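Local coordinates for protein Afp2 (Serratia entomophila, PDB 6RBN) that probably builds the contractile sheath that surrounds the inner tube of the anti-feeding prophage, a phage-tail-like injection particle, at residues T39-K44 with V57-P62; F127-G132 with A157-W162; K215-K220 with G237-E242. One frame throughout, in Å; residues are numbered along the deposited sequence.

Three contacts follow one another along the chain of this sheath subunit, each closing before the next opens. Contact 1 stands apart near the surface, beside the strand 46-49 that borders the mixed sheet; its centre lies about 25 Å from that of contact 2 and about 36 Å from that of contact 3. Contact 2 forms the other border of the same sheet, where strand 156-157 pairs with strand 127-129. Contacts 2 and 3 lie about 11 Å apart between centres and touch: Leu241 packs on Phe130 and Val158, and Thr240 on Phe127. A single α/β body thus carries its edge strand 156-157 and the loops beyond it as one continuous packed region, and contact 3 also reaches a neighbouring subunit.

Contact 1: T39-K44 with V57-P62; sequences TNTINK and VEYPTP
The phenol ring of Tyr59 is the flat group that segment 39-44 meets over one face and along one edge. Over the face lies the end methyl of Ile42, a CH-pi contact in which CD1 stands 28° off the ring normal and leans toward the hydroxyl end: Ile42 CD1 is 3.5 Å from Tyr59 CZ. The ring edge belongs to the backbone. Asn40 O comes up in the ring plane, 3.6 Å from Tyr59 CE1, where it would suit the slightly positive rim of an aromatic ring. Further along, Thr41 CA meets the hydroxyl at the same edge, and the Thr41 side chain runs alongside the phenol, pointing the same way, with Thr41 CB 3.7 Å from Tyr59 OH. No hydrogen bond joins the two segments; the phenol oxygen bonds instead to Gln47 NE2.

Ile42 sends CG1 beside its own backbone N (chi1 -67°), and from there chi2 turns CD1 over the ring. The methyl also borders the last turn of the helix, with Ile42 CD1 3.4 Å from Glu58 O. Glu58 crosses Ile42 at about a right angle; its chain, bent at chi2 (-67°), folds back so that Glu58 OE1 is 3.7 Å from Ile42 CD1. One methyl is therefore lodged between an aromatic face, a backbone carbonyl and one carboxylate oxygen of the exposed Glu58.

Tyr59 is the first residue to leave helical geometry after helix 52-58, so its ring swings off the helix end and into the fold. There it meets Phe67 of helix 66-75 edge-to-face, and touches Phe55 of helix 52-58 and Phe49 of strand 46-49. The contact thus ties the loop leading from strand 30-34 into strand 46-49 to the end of the helix that follows, with helix 66-75 alongside.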
loop_
_atom_site.group_PDB
_atom_site.type_symbol
_atom_site.label_atom_id
_atom_site.label_comp_id
_atom_site.label_asym_id
_atom_site.label_seq_id
_atom_site.Cartn_x
_atom_site.Cartn_y
_atom_site.Cartn_z
ATOM N N THR C 39 -16.142 -107.024 -12.473
ATOM C CA THR C 39 -15.979 -107.469 -13.848
ATOM C C THR C 39 -16.691 -106.597 -14.873
ATOM O O THR C 39 -16.294 -106.608 -16.042
ATOM C CB THR C 39 -16.479 -108.909 -13.995
ATOM O OG1 THR C 39 -17.872 -108.961 -13.667
ATOM C CG2 THR C 39 -15.713 -109.828 -13.060
ATOM N N ASN C 40 -17.717 -105.848 -14.478
ATOM C CA ASN C 40 -18.550 -105.126 -15.434
ATOM C C ASN C 40 -18.419 -103.611 -15.305
ATOM O O ASN C 40 -19.405 -102.885 -15.434
ATOM C CB ASN C 40 -20.010 -105.566 -15.312
ATOM C CG ASN C 40 -20.557 -105.444 -13.902
ATOM O OD1 ASN C 40 -19.891 -104.951 -12.994
ATOM N ND2 ASN C 40 -21.786 -105.906 -13.711
ATOM N N THR C 41 -17.210 -103.121 -15.059
ATOM C CA THR C 41 -16.934 -101.694 -15.075
ATOM C C THR C 41 -15.945 -101.359 -16.182
ATOM O O THR C 41 -15.177 -102.213 -16.634
ATOM C CB THR C 41 -16.374 -101.205 -13.736
ATOM O OG1 THR C 41 -15.168 -101.917 -13.428
ATOM C CG2 THR C 41 -17.380 -101.406 -12.629
ATOM N N ILE C 42 -15.992 -100.104 -16.623
ATOM C CA ILE C 42 -14.967 -99.572 -17.506
ATOM C C ILE C 42 -13.651 -99.516 -16.738
ATOM O O ILE C 42 -13.619 -99.157 -15.554
ATOM C CB ILE C 42 -15.397 -98.192 -18.047
ATOM C CG1 ILE C 42 -16.610 -98.315 -18.981
ATOM C CG2 ILE C 42 -14.283 -97.485 -18.804
ATOM C CD1 ILE C 42 -17.954 -98.049 -18.344
ATOM N N ASN C 43 -12.551 -99.893 -17.403
ATOM C CA ASN C 43 -11.233 -100.008 -16.782
ATOM C C ASN C 43 -10.618 -98.652 -16.403
ATOM O O ASN C 43 -9.494 -98.622 -15.890
ATOM C CB ASN C 43 -10.304 -100.773 -17.732
ATOM C CG ASN C 43 -9.149 -101.462 -17.014
ATOM O OD1 ASN C 43 -9.048 -101.429 -15.789
ATOM N ND2 ASN C 43 -8.270 -102.089 -17.784
ATOM N N LYS C 44 -11.301 -97.539 -16.654
ATOM C CA LYS C 44 -10.900 -96.247 -16.123
ATOM C C LYS C 44 -10.988 -96.271 -14.601
ATOM O O LYS C 44 -12.036 -96.648 -14.058
ATOM C CB LYS C 44 -11.794 -95.143 -16.677
ATOM C CG LYS C 44 -11.586 -94.845 -18.149
ATOM C CD LYS C 44 -12.625 -93.865 -18.677
ATOM C CE LYS C 44 -12.146 -92.419 -18.621
ATOM N NZ LYS C 44 -12.097 -91.851 -17.247
ATOM N N VAL C 57 -24.978 -93.556 -20.688
ATOM C CA VAL C 57 -24.172 -93.750 -21.888
ATOM C C VAL C 57 -23.084 -94.781 -21.626
ATOM O O VAL C 57 -22.853 -95.685 -22.438
ATOM C CB VAL C 57 -23.595 -92.404 -22.364
ATOM C CG1 VAL C 57 -22.609 -92.605 -23.498
ATOM C CG2 VAL C 57 -24.713 -91.495 -22.824
ATOM N N GLU C 58 -22.426 -94.691 -20.472
ATOM C CA GLU C 58 -21.354 -95.620 -20.144
ATOM C C GLU C 58 -21.868 -96.939 -19.588
ATOM O O GLU C 58 -21.138 -97.935 -19.622
ATOM C CB GLU C 58 -20.395 -94.979 -19.141
ATOM C CG GLU C 58 -19.667 -93.760 -19.679
ATOM C CD GLU C 58 -18.695 -94.094 -20.794
ATOM O OE1 GLU C 58 -18.100 -95.193 -20.764
ATOM O OE2 GLU C 58 -18.529 -93.258 -21.707
ATOM N N TYR C 59 -23.096 -96.971 -19.076
ATOM C CA TYR C 59 -23.712 -98.194 -18.563
ATOM C C TYR C 59 -25.122 -98.271 -19.130
ATOM O O TYR C 59 -26.093 -97.898 -18.459
ATOM C CB TYR C 59 -23.716 -98.209 -17.039
ATOM C CG TYR C 59 -22.332 -98.249 -16.439
ATOM C CD1 TYR C 59 -21.646 -99.445 -16.303
ATOM C CD2 TYR C 59 -21.704 -97.083 -16.024
ATOM C CE1 TYR C 59 -20.379 -99.481 -15.759
ATOM C CE2 TYR C 59 -20.437 -97.108 -15.481
ATOM C CZ TYR C 59 -19.782 -98.310 -15.349
ATOM O OH TYR C 59 -18.517 -98.338 -14.811
ATOM N N PRO C 60 -25.275 -98.759 -20.365
ATOM C CA PRO C 60 -26.570 -98.665 -21.047
ATOM C C PRO C 60 -27.603 -99.686 -20.606
ATOM O O PRO C 60 -28.764 -99.572 -21.010
ATOM C CB PRO C 60 -26.191 -98.880 -22.517
ATOM C CG PRO C 60 -24.993 -99.745 -22.457
ATOM C CD PRO C 60 -24.234 -99.330 -21.235
ATOM N N THR C 61 -27.230 -100.670 -19.793
ATOM C CA THR C 61 -28.178 -101.684 -19.369
ATOM C C THR C 61 -28.270 -101.722 -17.848
ATOM O O THR C 61 -27.272 -101.483 -17.155
ATOM C CB THR C 61 -27.795 -103.069 -19.932
ATOM O OG1 THR C 61 -28.742 -104.053 -19.498
ATOM C CG2 THR C 61 -26.381 -103.484 -19.534
ATOM N N PRO C 62 -29.467 -101.957 -17.299
ATOM C CA PRO C 62 -29.609 -102.010 -15.838
ATOM C C PRO C 62 -28.943 -103.227 -15.221
ATOM O O PRO C 62 -29.371 -104.363 -15.445
ATOM C CB PRO C 62 -31.129 -102.045 -15.637
ATOM C CG PRO C 62 -31.687 -101.448 -16.875
ATOM C CD PRO C 62 -30.774 -101.893 -17.971
#

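Contact 2: F127-G132 with A157-W162; sequences FGLFDG and AVFYPW
Trp162 turns CG beside its backbone N (chi1 -77°), which sends the indole across to Gly132. The same choice of first torsion at Leu129 and Phe159 makes their side chains cross obliquely, bringing Leu129 CD2 to 3.7 Å from Phe159 CE2. Phe130 adopts it too, which brings the ring obliquely against the neighbouring backbone, with Phe130 CD2 3.4 Å from Ala157 O. Val158 instead places CG1 anti to the backbone N, and that methyl reaches Asp131 O at 3.5 Å.

Three hydrogen bonds hold the segments. Phe130 N points to Ala157 O at 2.8 Å, almost straight at 170° and nearly along the C=O axis. The bond from Ala157 N to Gly128 O is longer, 3.3 Å, and comes from above the carbonyl plane. Beyond the strands the indole takes over the joining: Trp162 NE1 donates to Gly132 O at 3.0 Å, the oxygen lying near the indole plane but the donor standing 57° out of the carbonyl plane. Between these bonds the backbones run very close, with Gly132 CA 3.8 Å from Tyr160 CA, an approach suited to a residue with no side chain; the Tyr160 ring edge borders Gly132 CA too.

Phe130 O faces Val158 O without bonding to it; Ser174 OG, in hydrogen-bonding range of Phe130 O, Leu129 O and Asp131 OD1, must share its one proton among them. Asp131 OD2 accepts from Gly107 N, so the carboxylate ties together loops that follow neighbouring strands. Helix 173-187 covers Leu129 and Phe159, Ile250 of helix 250-267 also packs on Phe159, and Phe130 meets Phe116 of helix 112-122 edge-to-face. A parallel bridge from Leu129 to Ala157, continued into loops between flanking helices, is typical of the α/β architecture of a subtilisin-like sheath domain.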
loop_
_atom_site.group_PDB
_atom_site.type_symbol
_atom_site.label_atom_id
_atom_site.label_comp_id
_atom_site.label_asym_id
_atom_site.label_seq_id
_atom_site.Cartn_x
_atom_site.Cartn_y
_atom_site.Cartn_z
ATOM N N PHE C 127 -16.314 -86.547 4.597
ATOM C CA PHE C 127 -17.154 -87.285 5.531
ATOM C C PHE C 127 -17.485 -88.631 4.909
ATOM O O PHE C 127 -17.997 -88.690 3.790
ATOM C CB PHE C 127 -18.436 -86.516 5.854
ATOM C CG PHE C 127 -19.242 -87.125 6.959
ATOM C CD1 PHE C 127 -18.872 -86.940 8.280
ATOM C CD2 PHE C 127 -20.361 -87.888 6.684
ATOM C CE1 PHE C 127 -19.604 -87.497 9.302
ATOM C CE2 PHE C 127 -21.096 -88.451 7.704
ATOM C CZ PHE C 127 -20.714 -88.255 9.014
ATOM N N GLY C 128 -17.188 -89.707 5.630
ATOM C CA GLY C 128 -17.374 -91.043 5.103
ATOM C C GLY C 128 -18.719 -91.645 5.468
ATOM O O GLY C 128 -19.260 -91.402 6.538
ATOM N N LEU C 129 -19.250 -92.447 4.550
ATOM C CA LEU C 129 -20.534 -93.120 4.729
ATOM C C LEU C 129 -20.286 -94.612 4.527
ATOM O O LEU C 129 -20.157 -95.074 3.391
ATOM C CB LEU C 129 -21.570 -92.583 3.752
ATOM C CG LEU C 129 -21.906 -91.100 3.887
ATOM C CD1 LEU C 129 -22.845 -90.665 2.785
ATOM C CD2 LEU C 129 -22.500 -90.803 5.246
ATOM N N PHE C 130 -20.208 -95.359 5.621
ATOM C CA PHE C 130 -19.794 -96.754 5.583
ATOM C C PHE C 130 -21.033 -97.647 5.492
ATOM O O PHE C 130 -22.115 -97.177 5.138
ATOM C CB PHE C 130 -18.894 -97.043 6.782
ATOM C CG PHE C 130 -17.708 -96.133 6.852
ATOM C CD1 PHE C 130 -16.718 -96.201 5.892
ATOM C CD2 PHE C 130 -17.573 -95.225 7.884
ATOM C CE1 PHE C 130 -15.628 -95.369 5.947
ATOM C CE2 PHE C 130 -16.479 -94.393 7.946
ATOM C CZ PHE C 130 -15.507 -94.466 6.975
ATOM N N ASP C 131 -20.885 -98.947 5.738
ATOM C CA ASP C 131 -21.985 -99.891 5.603
ATOM C C ASP C 131 -22.062 -100.791 6.822
ATOM O O ASP C 131 -21.049 -101.085 7.457
ATOM C CB ASP C 131 -21.840 -100.780 4.369
ATOM C CG ASP C 131 -22.113 -100.049 3.091
ATOM O OD1 ASP C 131 -22.911 -99.097 3.108
ATOM O OD2 ASP C 131 -21.537 -100.441 2.064
ATOM N N GLY C 132 -23.269 -101.250 7.122
ATOM C CA GLY C 132 -23.455 -102.293 8.097
ATOM C C GLY C 132 -23.310 -103.650 7.446
ATOM O O GLY C 132 -23.098 -103.754 6.234
ATOM N N ALA C 157 -19.912 -92.455 9.563
ATOM C CA ALA C 157 -21.077 -93.101 10.148
ATOM C C ALA C 157 -21.370 -94.358 9.340
ATOM O O ALA C 157 -20.899 -94.508 8.212
ATOM C CB ALA C 157 -22.281 -92.165 10.180
ATOM N N VAL C 158 -22.158 -95.263 9.914
ATOM C CA VAL C 158 -22.185 -96.645 9.451
ATOM C C VAL C 158 -23.459 -96.986 8.681
ATOM O O VAL C 158 -23.365 -97.593 7.616
ATOM C CB VAL C 158 -21.960 -97.606 10.634
ATOM C CG1 VAL C 158 -21.979 -99.043 10.167
ATOM C CG2 VAL C 158 -20.636 -97.301 11.261
ATOM N N PHE C 159 -24.647 -96.625 9.194
ATOM C CA PHE C 159 -25.933 -96.807 8.499
ATOM C C PHE C 159 -26.238 -98.261 8.145
ATOM O O PHE C 159 -26.021 -98.656 7.004
ATOM C CB PHE C 159 -26.017 -95.930 7.247
ATOM C CG PHE C 159 -25.980 -94.471 7.543
ATOM C CD1 PHE C 159 -27.107 -93.818 8.005
ATOM C CD2 PHE C 159 -24.814 -93.749 7.368
ATOM C CE1 PHE C 159 -27.073 -92.474 8.283
ATOM C CE2 PHE C 159 -24.775 -92.407 7.639
ATOM C CZ PHE C 159 -25.905 -91.767 8.100
ATOM N N TYR C 160 -26.638 -99.080 9.136
ATOM C CA TYR C 160 -26.686 -100.536 8.955
ATOM C C TYR C 160 -27.625 -101.057 7.860
ATOM O O TYR C 160 -27.109 -101.671 6.909
ATOM C CB TYR C 160 -26.959 -101.209 10.307
ATOM C CG TYR C 160 -27.482 -102.626 10.214
ATOM C CD1 TYR C 160 -26.681 -103.666 9.776
ATOM C CD2 TYR C 160 -28.781 -102.922 10.599
ATOM C CE1 TYR C 160 -27.169 -104.952 9.694
ATOM C CE2 TYR C 160 -29.272 -104.204 10.531
ATOM C CZ TYR C 160 -28.463 -105.212 10.080
ATOM O OH TYR C 160 -28.954 -106.491 10.012
ATOM N N PRO C 161 -28.961 -100.904 7.923
ATOM C CA PRO C 161 -29.825 -101.821 7.156
ATOM C C PRO C 161 -29.811 -101.621 5.647
ATOM O O PRO C 161 -30.062 -100.531 5.129
ATOM C CB PRO C 161 -31.229 -101.509 7.697
ATOM C CG PRO C 161 -31.025 -100.704 8.913
ATOM C CD PRO C 161 -29.791 -99.921 8.634
ATOM N N TRP C 162 -29.526 -102.712 4.942
ATOM C CA TRP C 162 -29.399 -102.698 3.492
ATOM C C TRP C 162 -30.750 -102.505 2.817
ATOM O O TRP C 162 -31.805 -102.756 3.401
ATOM C CB TRP C 162 -28.755 -104.002 3.027
ATOM C CG TRP C 162 -27.282 -104.048 3.255
ATOM C CD1 TRP C 162 -26.646 -104.238 4.442
ATOM C CD2 TRP C 162 -26.260 -104.025 2.254
ATOM N NE1 TRP C 162 -25.288 -104.255 4.254
ATOM C CE2 TRP C 162 -25.025 -104.140 2.917
ATOM C CE3 TRP C 162 -26.269 -103.889 0.865
ATOM C CZ2 TRP C 162 -23.814 -104.124 2.241
ATOM C CZ3 TRP C 162 -25.063 -103.877 0.196
ATOM C CH2 TRP C 162 -23.853 -103.992 0.881
#

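Contact 3: K215-K220 with G237-E242; sequences KYNQGK and GARTLE
Asn217 and Arg239 cross at about a right angle, with their amide and guanidinium planes 69° apart. Asn217 OD1 lies 3.3 Å from Arg239 CD, but its angle to NE is too poor for a hydrogen bond. The backbone gives the second touch: Asn217 O sits over one guanidinium face, 3.7 Å from Arg239 CZ. Farther along both segments, Leu241 lays CD2 against Lys220, 3.3 Å from Lys220 O and 4.0 Å from Lys220 CB, while Gly219, at positive phi, bends the chain between the two touches.

The two segments flank the small antiparallel hairpin of strands 225-226 and 234-235 in the subtilisin-like domain, so the chain leaving helix 210-216 is met again by the loop that leads to helix 250-267.

Farther out, salt bridges to Asp243 and Glu342 hold the guanidinium, and their charges probably offset that of Arg248 nearby. Lys220, bent at chi3, carries NZ to the carbonyl oxygens of Met147 and Tyr150. With CG anti to the backbone N (chi1 -159°), Asn217 directs ND2 to Thr6 O of a neighbouring subunit, whose Pro8 packs on the same side chain.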
loop_
_atom_site.group_PDB
_atom_site.type_symbol
_atom_site.label_atom_id
_atom_site.label_comp_id
_atom_site.label_asym_id
_atom_site.label_seq_id
_atom_site.Cartn_x
_atom_site.Cartn_y
_atom_site.Cartn_z
ATOM N N LYS C 215 -29.351 -100.431 21.853
ATOM C CA LYS C 215 -28.031 -100.936 22.202
ATOM C C LYS C 215 -26.937 -100.281 21.373
ATOM O O LYS C 215 -25.790 -100.200 21.824
ATOM C CB LYS C 215 -27.971 -102.452 22.009
ATOM C CG LYS C 215 -28.851 -103.245 22.952
ATOM C CD LYS C 215 -28.619 -104.743 22.796
ATOM C CE LYS C 215 -29.640 -105.388 21.867
ATOM N NZ LYS C 215 -29.376 -105.100 20.433
ATOM N N TYR C 216 -27.268 -99.808 20.175
ATOM C CA TYR C 216 -26.273 -99.313 19.239
ATOM C C TYR C 216 -26.209 -97.800 19.156
ATOM O O TYR C 216 -25.355 -97.283 18.437
ATOM C CB TYR C 216 -26.538 -99.866 17.840
ATOM C CG TYR C 216 -26.329 -101.348 17.746
ATOM C CD1 TYR C 216 -25.055 -101.876 17.614
ATOM C CD2 TYR C 216 -27.401 -102.219 17.812
ATOM C CE1 TYR C 216 -24.861 -103.229 17.515
ATOM C CE2 TYR C 216 -27.214 -103.576 17.734
ATOM C CZ TYR C 216 -25.942 -104.073 17.589
ATOM O OH TYR C 216 -25.750 -105.426 17.509
ATOM N N ASN C 217 -27.080 -97.081 19.854
ATOM C CA ASN C 217 -27.090 -95.632 19.731
ATOM C C ASN C 217 -25.944 -94.977 20.492
ATOM O O ASN C 217 -25.650 -93.804 20.249
ATOM C CB ASN C 217 -28.419 -95.092 20.239
ATOM C CG ASN C 217 -28.738 -93.719 19.706
ATOM O OD1 ASN C 217 -28.075 -93.223 18.804
ATOM N ND2 ASN C 217 -29.736 -93.079 20.288
ATOM N N GLN C 218 -25.292 -95.695 21.394
ATOM C CA GLN C 218 -24.121 -95.207 22.101
ATOM C C GLN C 218 -22.859 -95.710 21.416
ATOM O O GLN C 218 -22.880 -96.682 20.660
ATOM C CB GLN C 218 -24.156 -95.642 23.573
ATOM C CG GLN C 218 -24.201 -97.157 23.810
ATOM C CD GLN C 218 -22.828 -97.799 23.942
ATOM O OE1 GLN C 218 -21.879 -97.174 24.412
ATOM N NE2 GLN C 218 -22.720 -99.053 23.523
ATOM N N GLY C 219 -21.753 -95.039 21.694
ATOM C CA GLY C 219 -20.475 -95.540 21.224
ATOM C C GLY C 219 -20.254 -95.243 19.756
ATOM O O GLY C 219 -19.948 -94.109 19.370
ATOM N N LYS C 220 -20.395 -96.267 18.911
ATOM C CA LYS C 220 -19.987 -96.114 17.521
ATOM C C LYS C 220 -21.179 -96.108 16.565
ATOM O O LYS C 220 -20.989 -96.155 15.345
ATOM C CB LYS C 220 -18.978 -97.197 17.154
ATOM C CG LYS C 220 -17.654 -97.001 17.872
ATOM C CD LYS C 220 -16.656 -98.093 17.563
ATOM C CE LYS C 220 -16.113 -97.953 16.159
ATOM N NZ LYS C 220 -15.039 -98.945 15.890
ATOM N N GLY C 237 -31.300 -91.730 13.010
ATOM C CA GLY C 237 -30.070 -91.604 13.770
ATOM C C GLY C 237 -29.170 -90.624 13.049
ATOM O O GLY C 237 -29.138 -90.559 11.819
ATOM N N ALA C 238 -28.426 -89.839 13.829
ATOM C CA ALA C 238 -27.582 -88.814 13.231
ATOM C C ALA C 238 -26.222 -88.693 13.907
ATOM O O ALA C 238 -25.647 -87.605 13.905
ATOM C CB ALA C 238 -28.282 -87.454 13.262
ATOM N N ARG C 239 -25.690 -89.770 14.471
ATOM C CA ARG C 239 -24.447 -89.735 15.226
ATOM C C ARG C 239 -23.271 -90.236 14.391
ATOM O O ARG C 239 -23.435 -90.941 13.395
ATOM C CB ARG C 239 -24.593 -90.567 16.498
ATOM C CG ARG C 239 -25.417 -89.925 17.585
ATOM C CD ARG C 239 -25.751 -90.948 18.641
ATOM N NE ARG C 239 -26.546 -90.400 19.733
ATOM C CZ ARG C 239 -26.078 -90.148 20.946
ATOM N NH1 ARG C 239 -24.829 -90.458 21.250
ATOM N NH2 ARG C 239 -26.875 -89.639 21.872
ATOM N N THR C 240 -22.068 -89.873 14.828
ATOM C CA THR C 240 -20.820 -90.254 14.179
ATOM C C THR C 240 -20.172 -91.408 14.942
ATOM O O THR C 240 -20.724 -91.933 15.909
ATOM C CB THR C 240 -19.852 -89.070 14.088
ATOM O OG1 THR C 240 -19.551 -88.592 15.404
ATOM C CG2 THR C 240 -20.440 -87.946 13.277
ATOM N N LEU C 241 -18.974 -91.786 14.502
ATOM C CA LEU C 241 -18.222 -92.867 15.125
ATOM C C LEU C 241 -17.504 -92.447 16.398
ATOM O O LEU C 241 -16.979 -93.315 17.103
ATOM C CB LEU C 241 -17.211 -93.436 14.131
ATOM C CG LEU C 241 -17.800 -94.245 12.982
ATOM C CD1 LEU C 241 -16.769 -94.514 11.913
ATOM C CD2 LEU C 241 -18.301 -95.542 13.538
ATOM N N GLU C 242 -17.460 -91.157 16.716
ATOM C CA GLU C 242 -16.883 -90.676 17.965
ATOM C C GLU C 242 -17.985 -90.102 18.839
ATOM O O GLU C 242 -18.680 -89.168 18.433
ATOM C CB GLU C 242 -15.808 -89.619 17.718
ATOM C CG GLU C 242 -15.205 -89.098 19.009
ATOM C CD GLU C 242 -14.096 -88.098 18.790
ATOM O OE1 GLU C 242 -13.767 -87.820 17.625
ATOM O OE2 GLU C 242 -13.555 -87.581 19.787
#